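Side-chain contacts in fimbrial structural subunit (Actinomyces naeslundii, PDB 3QDH), which builds the shaft of type 2 fimbriae and, as an adhesin, mediates Actinomyces interactions with streptococci and host cells in oral biofilms: residues N190-T195 with D238-A243; I228-S231 with N236-N239. One frame throughout, in Å; residues are numbered along the deposited sequence.

Contact 1 (N190-T195 with D238-A243); sequences NAYAGT and DNQKDA
The phenol oxygen of Tyr192, which sits 3.7 Å from Asn239 CA and at a similar distance from the backbone N of Gln240, is gripped from beyond the two loops: it hydrogen-bonds the carbonyl oxygen of Ile228 and NH1 of Arg246. With its far end tied in this way, the ring offers one face to Gln240, whose CB stands 3.6 Å above the ring centroid and only 5° off the normal, a well-centred CH-pi contact. Beyond CB the two side chains run past each other in opposite directions, so that OE1 of Gln240 ends 3.5 Å from Tyr192 CB, its amide tilted 30° to the ring. Each loop presents its part from a type I beta turn, Asn190 to Ala193 and Gln240 to Ala243; they belong to the SpaA-like, prealbumin-type (CnaB) domain and follow strands 182-188 and 220-230, respectively. Ala243, closing the second turn, puts its CB obliquely against the ring, 3.6 Å from Tyr192 CE1. With CG anti to its carbonyl carbon (chi1 -65°), the ring points to the second loop. Near the hydroxyl end, Asp238 O approaches the ring edge, while the Asp238 carboxylate is salt-bridged to Arg246 and hydrogen-bonded to Tyr18.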
loop_
_atom_site.group_PDB
_atom_site.type_symbol
_atom_site.label_atom_id
_atom_site.label_comp_id
_atom_site.label_asym_id
_atom_site.label_seq_id
_atom_site.Cartn_x
_atom_site.Cartn_y
_atom_site.Cartn_z
ATOM N N ASN A 190 -4.288 -20.176 -8.109
ATOM C CA ASN A 190 -5.580 -19.602 -8.455
ATOM C C ASN A 190 -6.054 -18.719 -7.304
ATOM O O ASN A 190 -6.893 -19.124 -6.494
ATOM C CB ASN A 190 -6.613 -20.691 -8.779
ATOM C CG ASN A 190 -7.916 -20.122 -9.346
ATOM O OD1 ASN A 190 -8.055 -18.912 -9.542
ATOM N ND2 ASN A 190 -8.875 -21.003 -9.615
ATOM N N ALA A 191 -5.503 -17.508 -7.250
ATOM C CA ALA A 191 -5.760 -16.564 -6.163
ATOM C C ALA A 191 -7.225 -16.156 -6.008
ATOM O O ALA A 191 -7.647 -15.808 -4.907
ATOM C CB ALA A 191 -4.875 -15.328 -6.311
ATOM N N TYR A 192 -7.997 -16.204 -7.095
ATOM C CA TYR A 192 -9.383 -15.709 -7.068
ATOM C C TYR A 192 -10.470 -16.753 -7.364
ATOM O O TYR A 192 -11.591 -16.408 -7.764
ATOM C CB TYR A 192 -9.519 -14.466 -7.961
ATOM C CG TYR A 192 -8.720 -13.295 -7.434
ATOM C CD1 TYR A 192 -9.241 -12.462 -6.441
ATOM C CD2 TYR A 192 -7.436 -13.036 -7.905
ATOM C CE1 TYR A 192 -8.504 -11.393 -5.942
ATOM C CE2 TYR A 192 -6.689 -11.972 -7.411
ATOM C CZ TYR A 192 -7.231 -11.157 -6.434
ATOM O OH TYR A 192 -6.498 -10.105 -5.947
ATOM N N ALA A 193 -10.135 -18.019 -7.122
ATOM C CA ALA A 193 -11.050 -19.151 -7.303
ATOM C C ALA A 193 -12.352 -18.996 -6.529
ATOM O O ALA A 193 -12.380 -18.384 -5.460
ATOM C CB ALA A 193 -10.366 -20.434 -6.886
ATOM N N GLY A 194 -13.427 -19.562 -7.074
ATOM C CA GLY A 194 -14.699 -19.654 -6.356
ATOM C C GLY A 194 -14.562 -20.604 -5.179
ATOM O O GLY A 194 -15.171 -20.400 -4.127
ATOM N N THR A 195 -13.751 -21.643 -5.373
ATOM C CA THR A 195 -13.388 -22.587 -4.319
ATOM C C THR A 195 -11.864 -22.684 -4.266
ATOM O O THR A 195 -11.230 -23.137 -5.225
ATOM C CB THR A 195 -14.007 -23.984 -4.574
ATOM O OG1 THR A 195 -15.436 -23.872 -4.625
ATOM C CG2 THR A 195 -13.610 -24.976 -3.471
ATOM N N ASP A 238 -1.551 -9.261 -10.726
ATOM C CA ASP A 238 -1.779 -10.127 -9.562
ATOM C C ASP A 238 -3.025 -9.627 -8.809
ATOM O O ASP A 238 -3.053 -9.575 -7.577
ATOM C CB ASP A 238 -0.529 -10.141 -8.655
ATOM C CG ASP A 238 -0.708 -10.982 -7.395
ATOM O OD1 ASP A 238 -1.268 -12.098 -7.488
ATOM O OD2 ASP A 238 -0.270 -10.526 -6.310
ATOM N N ASN A 239 -4.047 -9.245 -9.573
ATOM C CA ASN A 239 -5.207 -8.555 -9.027
ATOM C C ASN A 239 -6.489 -8.963 -9.732
ATOM O O ASN A 239 -6.454 -9.458 -10.860
ATOM C CB ASN A 239 -5.017 -7.030 -9.141
ATOM C CG ASN A 239 -6.113 -6.238 -8.431
ATOM O OD1 ASN A 239 -6.475 -6.539 -7.292
ATOM N ND2 ASN A 239 -6.631 -5.204 -9.101
ATOM N N GLN A 240 -7.611 -8.768 -9.047
ATOM C CA GLN A 240 -8.930 -8.821 -9.658
ATOM C C GLN A 240 -9.728 -7.656 -9.084
ATOM O O GLN A 240 -10.157 -7.687 -7.928
ATOM C CB GLN A 240 -9.616 -10.171 -9.402
ATOM C CG GLN A 240 -10.567 -10.588 -10.515
ATOM C CD GLN A 240 -11.043 -12.024 -10.386
ATOM O OE1 GLN A 240 -10.448 -12.944 -10.948
ATOM N NE2 GLN A 240 -12.125 -12.222 -9.647
ATOM N N LYS A 241 -9.904 -6.625 -9.909
ATOM C CA LYS A 241 -10.404 -5.307 -9.495
ATOM C C LYS A 241 -11.615 -5.310 -8.551
ATOM O O LYS A 241 -11.624 -4.596 -7.544
ATOM C CB LYS A 241 -10.713 -4.467 -10.744
ATOM C CG LYS A 241 -10.930 -2.978 -10.510
ATOM C CD LYS A 241 -11.671 -2.362 -11.702
ATOM C CE LYS A 241 -11.556 -0.847 -11.749
ATOM N NZ LYS A 241 -12.127 -0.178 -10.546
ATOM N N ASP A 242 -12.631 -6.103 -8.877
ATOM C CA ASP A 242 -13.888 -6.076 -8.127
ATOM C C ASP A 242 -14.040 -7.239 -7.138
ATOM O O ASP A 242 -15.160 -7.607 -6.768
ATOM C CB ASP A 242 -15.088 -6.026 -9.092
ATOM C CG ASP A 242 -15.179 -4.706 -9.857
ATOM O OD1 ASP A 242 -15.161 -3.625 -9.221
ATOM O OD2 ASP A 242 -15.279 -4.750 -11.101
ATOM N N ALA A 243 -12.919 -7.802 -6.695
ATOM C CA ALA A 243 -12.953 -8.968 -5.803
ATOM C C ALA A 243 -12.974 -8.592 -4.322
ATOM O O ALA A 243 -12.282 -7.663 -3.886
ATOM C CB ALA A 243 -11.816 -9.917 -6.115
#

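Contact 2 (I228-S231 with N236-N239); sequences ISDS and NRDN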
loop_
_atom_site.group_PDB
_atom_site.type_symbol
_atom_site.label_atom_id
_atom_site.label_comp_id
_atom_site.label_asym_id
_atom_site.label_seq_id
_atom_site.Cartn_x
_atom_site.Cartn_y
_atom_site.Cartn_z
ATOM N N ILE A 228 -6.273 -8.528 -0.347
ATOM C CA ILE A 228 -7.336 -9.192 -1.101
ATOM C C ILE A 228 -7.338 -8.772 -2.568
ATOM O O ILE A 228 -7.243 -9.621 -3.459
ATOM C CB ILE A 228 -8.719 -8.962 -0.452
ATOM C CG1 ILE A 228 -8.800 -9.743 0.863
ATOM C CG2 ILE A 228 -9.858 -9.402 -1.387
ATOM C CD1 ILE A 228 -10.023 -9.439 1.671
ATOM N N SER A 229 -7.435 -7.459 -2.800
ATOM C CA SER A 229 -7.538 -6.890 -4.145
ATOM C C SER A 229 -7.430 -5.368 -4.066
ATOM O O SER A 229 -7.554 -4.785 -2.988
ATOM C CB SER A 229 -8.884 -7.243 -4.769
ATOM O OG SER A 229 -9.919 -6.494 -4.156
ATOM N N ASP A 230 -7.199 -4.730 -5.212
ATOM C CA ASP A 230 -7.246 -3.267 -5.268
ATOM C C ASP A 230 -8.089 -2.752 -6.437
ATOM O O ASP A 230 -8.526 -3.529 -7.289
ATOM C CB ASP A 230 -5.835 -2.643 -5.221
ATOM C CG ASP A 230 -4.986 -2.999 -6.431
ATOM O OD1 ASP A 230 -5.459 -2.840 -7.575
ATOM O OD2 ASP A 230 -3.824 -3.422 -6.242
ATOM N N SER A 231 -8.312 -1.440 -6.461
ATOM C CA SER A 231 -9.245 -0.820 -7.396
ATOM C C SER A 231 -8.617 -0.506 -8.763
ATOM O O SER A 231 -9.287 0.043 -9.638
ATOM C CB SER A 231 -9.845 0.449 -6.776
ATOM O OG SER A 231 -8.834 1.407 -6.482
ATOM N N ASN A 236 -1.804 -8.305 -15.960
ATOM C CA ASN A 236 -0.742 -8.963 -15.182
ATOM C C ASN A 236 -0.386 -8.279 -13.850
ATOM O O ASN A 236 0.796 -8.143 -13.503
ATOM C CB ASN A 236 0.516 -9.143 -16.057
ATOM C CG ASN A 236 1.446 -10.225 -15.536
ATOM O OD1 ASN A 236 1.017 -11.345 -15.255
ATOM N ND2 ASN A 236 2.726 -9.900 -15.414
ATOM N N ARG A 237 -1.403 -7.842 -13.109
ATOM C CA ARG A 237 -1.178 -7.117 -11.852
ATOM C C ARG A 237 -1.343 -7.953 -10.583
ATOM O O ARG A 237 -1.281 -7.410 -9.476
ATOM C CB ARG A 237 -2.073 -5.868 -11.770
ATOM C CG ARG A 237 -1.485 -4.632 -12.448
ATOM C CD ARG A 237 -2.349 -3.378 -12.216
ATOM N NE ARG A 237 -2.006 -2.642 -10.994
ATOM C CZ ARG A 237 -2.599 -2.804 -9.811
ATOM N NH1 ARG A 237 -3.570 -3.700 -9.649
ATOM N NH2 ARG A 237 -2.213 -2.062 -8.777
ATOM N N ASP A 238 -1.551 -9.261 -10.726
ATOM C CA ASP A 238 -1.779 -10.127 -9.562
ATOM C C ASP A 238 -3.025 -9.627 -8.809
ATOM O O ASP A 238 -3.053 -9.575 -7.577
ATOM C CB ASP A 238 -0.529 -10.141 -8.655
ATOM C CG ASP A 238 -0.708 -10.982 -7.395
ATOM O OD1 ASP A 238 -1.268 -12.098 -7.488
ATOM O OD2 ASP A 238 -0.270 -10.526 -6.310
ATOM N N ASN A 239 -4.047 -9.245 -9.573
ATOM C CA ASN A 239 -5.207 -8.555 -9.027
ATOM C C ASN A 239 -6.489 -8.963 -9.732
ATOM O O ASN A 239 -6.454 -9.458 -10.860
ATOM C CB ASN A 239 -5.017 -7.030 -9.141
ATOM C CG ASN A 239 -6.113 -6.238 -8.431
ATOM O OD1 ASN A 239 -6.475 -6.539 -7.292
ATOM N ND2 ASN A 239 -6.631 -5.204 -9.101
HETATM O O HOH W 1 -2.232 -5.693 -6.828
#
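Asn239 and Arg237 both hold Asp230, the first at its backbone and the second at its carboxylate. The tight part lies at the backbone, where the Asn239 amide pairs with a single residue of the strand. Its OD1 takes the N-H of Asp230 at 2.9 Å, nearly straight at 166°, and its ND2 returns a bond of 3.1 Å to Asp230 O, which it meets from above the carbonyl plane. The same OD1 lies 3.3 Å from Ser229 CA, and the amide meets the strand edge-on, Asp230 O lying 7° out of its plane. At the carboxylate the grip is looser. The Arg237 chain bends at chi3 and brings its guanidinium end-on to the carboxylate, one nitrogen to each oxygen. NH1 makes the shorter leg, 2.9 Å to Asp230 OD1 on its syn lone pair, although the bond is bent; NH2 to Asp230 OD2 is longer, at 3.3 Å. The two planes stand 65° apart, so this is no coplanar fork. A water lies 2.8 Å from Asp230 OD2 and, more distantly, near Arg237 O; it cannot donate to every acceptor at once, so any bridge is partial. Ile10 O is a second partner for NH2, and Ile232 N for OD1. Where strand 220-230 runs out into its loop, Ile228 and Ser229 both face Arg157 of strand 154-165, a classic beta bulge.

In the fold
The two contacts lie with centres about 8 Å apart and meet on one piece of chain, the loop between strands 220-230 and 245-254: both include Asp238 and Asn239, and Asn239 touches in each. Along the sequence the 190-195 loop comes first, then the end of strand 220-230, then the shared loop. Contact 2 ties that loop back to the strand it has just left; contact 1 ties it to the loop after strand 182-188. Hydrogen bonds join them, such as the probable one from Ser229 OG to Ala243 O. Both belong to the SpaA-like domain, far from the zinc site, and Tyr18 and Ile10, bonded to Asp238 and Arg237, link this loop to the N-terminal part of the chain.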